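PDB 5D2H: 4-oxalocrotonate decarboxylase NahK from Pseudomonas putida, which catalyses the decarboxylation of (3E)-2-oxohex-3-enedioate to 2-oxopent-4-enoate and carbon dioxide, a metal-dependent step in the breakdown of aromatic hydrocarbons. Local coordinates for residues K126-I131 against E161-R166; I46-N51 against Y167-F172. The protein carries 1 engineered substitution. One frame throughout, in Å; residues are numbered along the deposited sequence.

Contact 1 of 2, residues K126-I131 against E161-R166; sequences KIEAEI and EVIDSR. With MG (magnesium ion), chain B; AKG (2-oxoglutaric acid), chain C; EDO (1,2-ethanediol), chain F.
Glu-128 and Glu-161 are neighbours, a hydrogen-bonded pair on two antiparallel strands, 126-131 and the end of 153-163, whose side chains leave the same face and carry a magnesium ion there; this is a buried contact in the mixed sheet. Two hydrogen-bonded pairs frame the ladder. Lys-126 and Ile-163 exchange both backbone bonds, Lys-126 N to Ile-163 O at 2.9 Å and Ile-163 N to Lys-126 O at 2.8 Å; Glu-128 and Glu-161 also exchange both. Between them the non-hydrogen-bonded pair Ile-127 and Val-162 turns to the other side, where the CG2 methyls meet at 3.9 Å and strands 205-210 and 267-272 pack on Ile-127.

On the metal side the carboxylates of Glu-128 and Glu-161 run alongside each other, their planes 28° apart, while that of Glu-130 comes in across them, turned 69° from Glu-161. Each gives one oxygen: Glu-128 OE2 sits 1.9 Å from the magnesium, and Glu-130 OE1 and Glu-161 OE1 each at 2.0 Å. Glu-161 gets there with CG anti to its backbone N (chi1 -168°) and an extended chain. The shared cation is what lets Glu-128 OE2 and Glu-161 OE1 approach within 2.8 Å. Its remaining ligands are two waters and 2-oxoglutarate O2; water 1 also donates to Glu-130 OE2, which should steady that carboxylate's rotation. Glu-161 OE2 forms a salt bridge with Lys-83, itself bonded to 2-oxoglutarate, so that one lysine joins a metal-binding carboxylate to the bound ligand. Ile-163 closes one flank, its CG2 lying 3.6 Å from 2-oxoglutarate O5.

Three glutamates from two adjacent strands, two on one and one on the other, leaving the other metal positions to ligand and water, form the divalent-metal site of the fumarylacetoacetate hydrolase fold.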
loop_
_atom_site.group_PDB
_atom_site.type_symbol
_atom_site.label_atom_id
_atom_site.label_comp_id
_atom_site.label_asym_id
_atom_site.label_seq_id
_atom_site.Cartn_x
_atom_site.Cartn_y
_atom_site.Cartn_z
ATOM N N LYS A 126 -1.047 1.728 -11.718
ATOM C CA LYS A 126 -1.646 3.015 -11.414
ATOM C C LYS A 126 -0.820 3.630 -10.301
ATOM O O LYS A 126 -0.196 2.914 -9.518
ATOM C CB LYS A 126 -3.075 2.844 -10.919
ATOM C CG LYS A 126 -4.002 2.110 -11.862
ATOM C CD LYS A 126 -5.423 2.107 -11.302
ATOM C CE LYS A 126 -6.367 1.343 -12.219
ATOM N NZ LYS A 126 -7.773 1.445 -11.759
ATOM N N ILE A 127 -0.822 4.954 -10.226
ATOM C CA ILE A 127 -0.120 5.630 -9.152
ATOM C C ILE A 127 -1.127 6.260 -8.215
ATOM O O ILE A 127 -2.233 6.624 -8.619
ATOM C CB ILE A 127 0.825 6.709 -9.679
ATOM C CG1 ILE A 127 0.035 7.813 -10.398
ATOM C CG2 ILE A 127 1.849 6.084 -10.603
ATOM C CD1 ILE A 127 0.827 9.097 -10.585
ATOM N N GLU A 128 -0.744 6.362 -6.954
ATOM C CA GLU A 128 -1.540 7.095 -5.990
ATOM C C GLU A 128 -0.625 7.936 -5.108
ATOM O O GLU A 128 0.521 7.554 -4.839
ATOM C CB GLU A 128 -2.414 6.147 -5.162
ATOM C CG GLU A 128 -1.713 4.902 -4.695
ATOM C CD GLU A 128 -2.649 3.912 -4.029
ATOM O OE1 GLU A 128 -3.884 4.122 -4.033
ATOM O OE2 GLU A 128 -2.141 2.908 -3.501
ATOM N N ALA A 129 -1.130 9.097 -4.700
ATOM C CA ALA A 129 -0.412 10.008 -3.815
ATOM C C ALA A 129 -0.711 9.650 -2.375
ATOM O O ALA A 129 -1.877 9.540 -1.979
ATOM C CB ALA A 129 -0.809 11.442 -4.085
ATOM N N GLU A 130 0.342 9.466 -1.590
ATOM C CA GLU A 130 0.174 9.061 -0.208
ATOM C C GLU A 130 1.141 9.833 0.663
ATOM O O GLU A 130 2.087 10.466 0.185
ATOM C CB GLU A 130 0.417 7.551 -0.052
ATOM C CG GLU A 130 -0.315 6.698 -1.072
ATOM C CD GLU A 130 -0.459 5.229 -0.656
ATOM O OE1 GLU A 130 -0.703 4.393 -1.547
ATOM O OE2 GLU A 130 -0.356 4.905 0.549
ATOM N N ILE A 131 0.889 9.780 1.954
ATOM C CA ILE A 131 1.847 10.275 2.915
ATOM C C ILE A 131 2.268 9.078 3.755
ATOM O O ILE A 131 1.426 8.315 4.233
ATOM C CB ILE A 131 1.266 11.434 3.774
ATOM C CG1 ILE A 131 2.311 11.921 4.776
ATOM C CG2 ILE A 131 -0.029 11.033 4.450
ATOM C CD1 ILE A 131 3.473 12.670 4.090
ATOM N N GLU A 161 2.644 5.724 -4.503
ATOM C CA GLU A 161 2.696 4.287 -4.687
ATOM C C GLU A 161 2.357 3.967 -6.124
ATOM O O GLU A 161 1.524 4.635 -6.742
ATOM C CB GLU A 161 1.737 3.548 -3.742
ATOM C CG GLU A 161 2.014 2.043 -3.738
ATOM C CD GLU A 161 1.120 1.222 -2.816
ATOM O OE1 GLU A 161 0.079 1.728 -2.342
ATOM O OE2 GLU A 161 1.468 0.043 -2.582
ATOM N N VAL A 162 3.041 2.975 -6.673
ATOM C CA VAL A 162 2.587 2.383 -7.911
ATOM C C VAL A 162 1.957 1.063 -7.520
ATOM O O VAL A 162 2.615 0.178 -6.956
ATOM C CB VAL A 162 3.726 2.194 -8.934
ATOM C CG1 VAL A 162 3.159 1.684 -10.266
ATOM C CG2 VAL A 162 4.460 3.520 -9.154
ATOM N N ILE A 163 0.661 0.951 -7.758
ATOM C CA ILE A 163 -0.031 -0.283 -7.457
ATOM C C ILE A 163 -0.332 -0.972 -8.769
ATOM O O ILE A 163 -0.462 -0.328 -9.799
ATOM C CB ILE A 163 -1.314 -0.052 -6.653
ATOM C CG1 ILE A 163 -2.258 0.888 -7.414
ATOM C CG2 ILE A 163 -0.966 0.464 -5.232
ATOM C CD1 ILE A 163 -3.601 1.082 -6.737
ATOM N N ASP A 164 -0.409 -2.290 -8.730
ATOM C CA ASP A 164 -0.554 -3.048 -9.949
ATOM C C ASP A 164 -1.127 -4.380 -9.537
ATOM O O ASP A 164 -0.405 -5.283 -9.125
ATOM C CB ASP A 164 0.814 -3.208 -10.624
ATOM C CG ASP A 164 0.718 -3.788 -12.026
ATOM O OD1 ASP A 164 -0.316 -3.587 -12.694
ATOM O OD2 ASP A 164 1.686 -4.445 -12.461
ATOM N N SER A 165 -2.446 -4.482 -9.603
ATOM C CA SER A 165 -3.105 -5.725 -9.276
ATOM C C SER A 165 -2.633 -6.768 -10.277
ATOM O O SER A 165 -2.616 -6.508 -11.474
ATOM C CB SER A 165 -4.614 -5.562 -9.383
ATOM O OG SER A 165 -5.236 -6.793 -9.093
ATOM N N ARG A 166 -2.242 -7.939 -9.788
ATOM C CA ARG A 166 -1.864 -9.027 -10.681
ATOM C C ARG A 166 -3.093 -9.714 -11.285
ATOM O O ARG A 166 -2.967 -10.652 -12.070
ATOM C CB ARG A 166 -0.975 -10.035 -9.947
ATOM C CG ARG A 166 0.506 -9.725 -10.080
ATOM C CD ARG A 166 0.836 -8.296 -9.634
ATOM N NE ARG A 166 0.608 -8.129 -8.194
ATOM C CZ ARG A 166 1.242 -7.251 -7.422
ATOM N NH1 ARG A 166 0.966 -7.179 -6.119
ATOM N NH2 ARG A 166 2.152 -6.440 -7.947
HETATM MG MG MG B . -1.584 2.613 -1.710
HETATM C C1 AKG C . -4.004 0.447 -2.192
HETATM O O1 AKG C . -4.831 1.338 -1.912
HETATM O O2 AKG C . -2.778 0.598 -1.944
HETATM C C2 AKG C . -4.452 -0.786 -2.862
HETATM O O5 AKG C . -3.726 -1.264 -3.717
HETATM C C3 AKG C . -5.749 -1.530 -2.595
HETATM C C4 AKG C . -6.763 -0.799 -1.724
HETATM C C5 AKG C . -7.542 0.272 -2.458
HETATM O O3 AKG C . -7.915 1.242 -1.764
HETATM O O4 AKG C . -7.798 0.171 -3.689
HETATM C C1 EDO F . -4.285 -1.394 -9.397
HETATM O O1 EDO F . -5.619 -1.912 -9.403
HETATM C C2 EDO F . -3.801 -1.225 -10.837
HETATM O O2 EDO F . -3.882 -2.486 -11.515
HETATM O O HOH W 1 -1.082 2.398 0.233
HETATM O O HOH W 2 -3.488 3.318 -1.183
#

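Contact 2 of 2, residues I46-N51 against Y167-F172; sequences IGKVTN and YENFKF. With AKG (2-oxoglutaric acid), chain C; SO4 (sulfate ion), chain O.
Lys-48 crosses Asn-169 at about a right angle, and its chain can be followed outward from the Tyr-167 ring. CB lies over one face of that ring, a CH-pi contact 4.2 Å from the centroid, and also 3.3 Å from Asn-169 OD1. CG sits between the backbone N and the carbonyl carbon (chi1 78°), which brings it and then CD past the Asn-169 amide, with CD 4.0 Å from Asn-169 CG. Beyond, the extended chain brings NZ to a salt bridge with Asp-173.

Asn-169 OD1 accepts from Lys-48 N at 2.7 Å, the donor tilted 30° from the amide plane, while its ND2 reaches a sulfate probably left from crystallisation. With an alanine in place of Asn-169, Lys-48 N would probably lose its acceptor and the lysine chain one flank of its cover.

Tyr-167 is wedged deeper. Ile-46 CD1 packs against its CE1 at 3.9 Å, Val-49 CG2 approaches OH, and that hydroxyl is hydrogen-bonded to Ser-176 O of helix 174-179. Ile-46 O accepts from Glu-168 N at 2.8 Å, beside a single backbone bridge between Ile-46 and Tyr-167.

This is loop-on-loop packing, tying the link between helices 26-41 and 58-74 to the loop that leaves metal-bearing strand 153-163, with a buried tyrosine as its anchor.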
loop_
_atom_site.group_PDB
_atom_site.type_symbol
_atom_site.label_atom_id
_atom_site.label_comp_id
_atom_site.label_asym_id
_atom_site.label_seq_id
_atom_site.Cartn_x
_atom_site.Cartn_y
_atom_site.Cartn_z
ATOM N N ILE A 46 -3.557 -12.780 -13.821
ATOM C CA ILE A 46 -4.197 -14.053 -13.565
ATOM C C ILE A 46 -5.617 -13.794 -13.097
ATOM O O ILE A 46 -5.972 -12.660 -12.767
ATOM C CB ILE A 46 -3.459 -14.821 -12.455
ATOM C CG1 ILE A 46 -3.241 -13.903 -11.242
ATOM C CG2 ILE A 46 -2.126 -15.359 -12.970
ATOM C CD1 ILE A 46 -2.859 -14.637 -9.968
ATOM N N GLY A 47 -6.427 -14.843 -13.072
ATOM C CA GLY A 47 -7.778 -14.733 -12.572
ATOM C C GLY A 47 -7.732 -14.550 -11.068
ATOM O O GLY A 47 -6.885 -15.148 -10.387
ATOM N N LYS A 48 -8.621 -13.709 -10.549
ATOM C CA LYS A 48 -8.673 -13.480 -9.114
ATOM C C LYS A 48 -8.902 -14.807 -8.398
ATOM O O LYS A 48 -9.746 -15.613 -8.801
ATOM C CB LYS A 48 -9.727 -12.433 -8.760
ATOM C CG LYS A 48 -11.163 -12.904 -8.770
ATOM C CD LYS A 48 -12.076 -11.720 -8.440
ATOM C CE LYS A 48 -13.552 -12.114 -8.429
ATOM N NZ LYS A 48 -14.425 -11.073 -7.796
ATOM N N VAL A 49 -8.116 -15.055 -7.361
ATOM C CA VAL A 49 -8.065 -16.395 -6.787
ATOM C C VAL A 49 -9.360 -16.804 -6.076
ATOM O O VAL A 49 -9.631 -17.987 -5.915
ATOM C CB VAL A 49 -6.866 -16.547 -5.871
ATOM C CG1 VAL A 49 -5.596 -16.282 -6.660
ATOM C CG2 VAL A 49 -6.968 -15.586 -4.702
ATOM N N THR A 50 -10.167 -15.832 -5.666
ATOM C CA THR A 50 -11.424 -16.163 -5.000
ATOM C C THR A 50 -12.423 -16.856 -5.938
ATOM O O THR A 50 -13.381 -17.478 -5.473
ATOM C CB THR A 50 -12.065 -14.936 -4.311
ATOM O OG1 THR A 50 -12.197 -13.868 -5.251
ATOM C CG2 THR A 50 -11.198 -14.474 -3.104
ATOM N N ASN A 51 -12.199 -16.748 -7.250
ATOM C CA ASN A 51 -13.033 -17.453 -8.217
ATOM C C ASN A 51 -12.848 -18.954 -8.099
ATOM O O ASN A 51 -13.778 -19.714 -8.325
ATOM C CB ASN A 51 -12.700 -17.042 -9.656
ATOM C CG ASN A 51 -13.300 -15.716 -10.045
ATOM O OD1 ASN A 51 -14.080 -15.137 -9.304
ATOM N ND2 ASN A 51 -12.946 -15.232 -11.232
ATOM N N TYR A 167 -4.286 -9.248 -10.922
ATOM C CA TYR A 167 -5.502 -9.851 -11.464
ATOM C C TYR A 167 -5.987 -9.204 -12.751
ATOM O O TYR A 167 -5.870 -7.995 -12.950
ATOM C CB TYR A 167 -6.631 -9.895 -10.424
ATOM C CG TYR A 167 -6.215 -10.573 -9.143
ATOM C CD1 TYR A 167 -5.840 -11.910 -9.140
ATOM C CD2 TYR A 167 -6.172 -9.879 -7.949
ATOM C CE1 TYR A 167 -5.446 -12.538 -7.982
ATOM C CE2 TYR A 167 -5.772 -10.501 -6.778
ATOM C CZ TYR A 167 -5.408 -11.825 -6.800
ATOM O OH TYR A 167 -5.015 -12.460 -5.645
ATOM N N GLU A 168 -6.533 -10.043 -13.619
ATOM C CA GLU A 168 -7.071 -9.613 -14.896
ATOM C C GLU A 168 -8.449 -9.012 -14.693
ATOM O O GLU A 168 -8.979 -8.325 -15.565
ATOM C CB GLU A 168 -7.181 -10.819 -15.824
ATOM C CG GLU A 168 -8.212 -11.825 -15.381
ATOM C CD GLU A 168 -8.110 -13.140 -16.136
ATOM O OE1 GLU A 168 -7.152 -13.305 -16.917
ATOM O OE2 GLU A 168 -8.981 -14.009 -15.934
ATOM N N ASN A 169 -9.026 -9.276 -13.528
ATOM C CA ASN A 169 -10.410 -8.910 -13.249
ATOM C C ASN A 169 -10.616 -7.411 -13.073
ATOM O O ASN A 169 -9.751 -6.706 -12.549
ATOM C CB ASN A 169 -10.918 -9.668 -12.019
ATOM C CG ASN A 169 -10.745 -11.170 -12.154
ATOM O OD1 ASN A 169 -9.650 -11.694 -11.955
ATOM N ND2 ASN A 169 -11.823 -11.868 -12.501
ATOM N N PHE A 170 -11.777 -6.935 -13.508
ATOM C CA PHE A 170 -12.108 -5.520 -13.410
ATOM C C PHE A 170 -12.544 -5.149 -11.993
ATOM O O PHE A 170 -11.957 -4.269 -11.364
ATOM C CB PHE A 170 -13.207 -5.161 -14.413
ATOM C CG PHE A 170 -13.195 -3.720 -14.836
ATOM C CD1 PHE A 170 -12.302 -3.276 -15.803
ATOM C CD2 PHE A 170 -14.079 -2.810 -14.278
ATOM C CE1 PHE A 170 -12.286 -1.946 -16.205
ATOM C CE2 PHE A 170 -14.067 -1.479 -14.673
ATOM C CZ PHE A 170 -13.169 -1.047 -15.638
ATOM N N LYS A 171 -13.569 -5.829 -11.490
ATOM C CA LYS A 171 -14.129 -5.499 -10.184
ATOM C C LYS A 171 -13.204 -5.857 -9.019
ATOM O O LYS A 171 -12.706 -6.979 -8.921
ATOM C CB LYS A 171 -15.517 -6.123 -10.002
ATOM C CG LYS A 171 -16.664 -5.174 -10.357
ATOM C CD LYS A 171 -18.033 -5.731 -9.961
ATOM C CE LYS A 171 -18.671 -6.554 -11.084
ATOM N NZ LYS A 171 -17.970 -7.847 -11.343
ATOM N N PHE A 172 -12.994 -4.877 -8.144
ATOM C CA PHE A 172 -12.160 -5.008 -6.956
ATOM C C PHE A 172 -12.670 -6.091 -6.003
ATOM O O PHE A 172 -13.844 -6.114 -5.635
ATOM C CB PHE A 172 -12.116 -3.665 -6.229
ATOM C CG PHE A 172 -11.154 -3.623 -5.083
ATOM C CD1 PHE A 172 -9.849 -3.219 -5.280
ATOM C CD2 PHE A 172 -11.563 -3.970 -3.803
ATOM C CE1 PHE A 172 -8.951 -3.171 -4.222
ATOM C CE2 PHE A 172 -10.680 -3.932 -2.742
ATOM C CZ PHE A 172 -9.366 -3.529 -2.949
HETATM C C1 AKG C . -4.004 0.447 -2.192
HETATM O O1 AKG C . -4.831 1.338 -1.912
HETATM O O2 AKG C . -2.778 0.598 -1.944
HETATM C C2 AKG C . -4.452 -0.786 -2.862
HETATM O O5 AKG C . -3.726 -1.264 -3.717
HETATM C C3 AKG C . -5.749 -1.530 -2.595
HETATM C C4 AKG C . -6.763 -0.799 -1.724
HETATM C C5 AKG C . -7.542 0.272 -2.458
HETATM O O3 AKG C . -7.915 1.242 -1.764
HETATM O O4 AKG C . -7.798 0.171 -3.689
HETATM S S SO4 O . -14.612 -8.999 -13.414
HETATM O O1 SO4 O . -14.506 -7.848 -12.516
HETATM O O2 SO4 O . -14.639 -10.229 -12.618
HETATM O O3 SO4 O . -13.462 -9.021 -14.320
HETATM O O4 SO4 O . -15.834 -8.874 -14.207
HETATM O O HOH W 3 -14.199 -9.372 -9.497
#

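Overall arrangement
Contact 1 lies in the core, its centre about 7 Å from that of the chain, whereas contact 2 is partly buried, its centre about 18 Å from the chain's; the two contact centres are about 17 Å apart. They share one run of chain: segment 161-166 leads straight into 167-172, and at the junction Arg-166 O and Ile-46 N are 2.8 Å apart, a probable hydrogen bond. Regular strand pairing and carboxylates gathered on a cation mark the first; irregular loops, one aromatic ring, an amide and a lysine chain mark the second. Both reach 2-oxoglutarate, contact 1 at its metal-bound end and contact 2 through Phe-172 near the distal carboxylate.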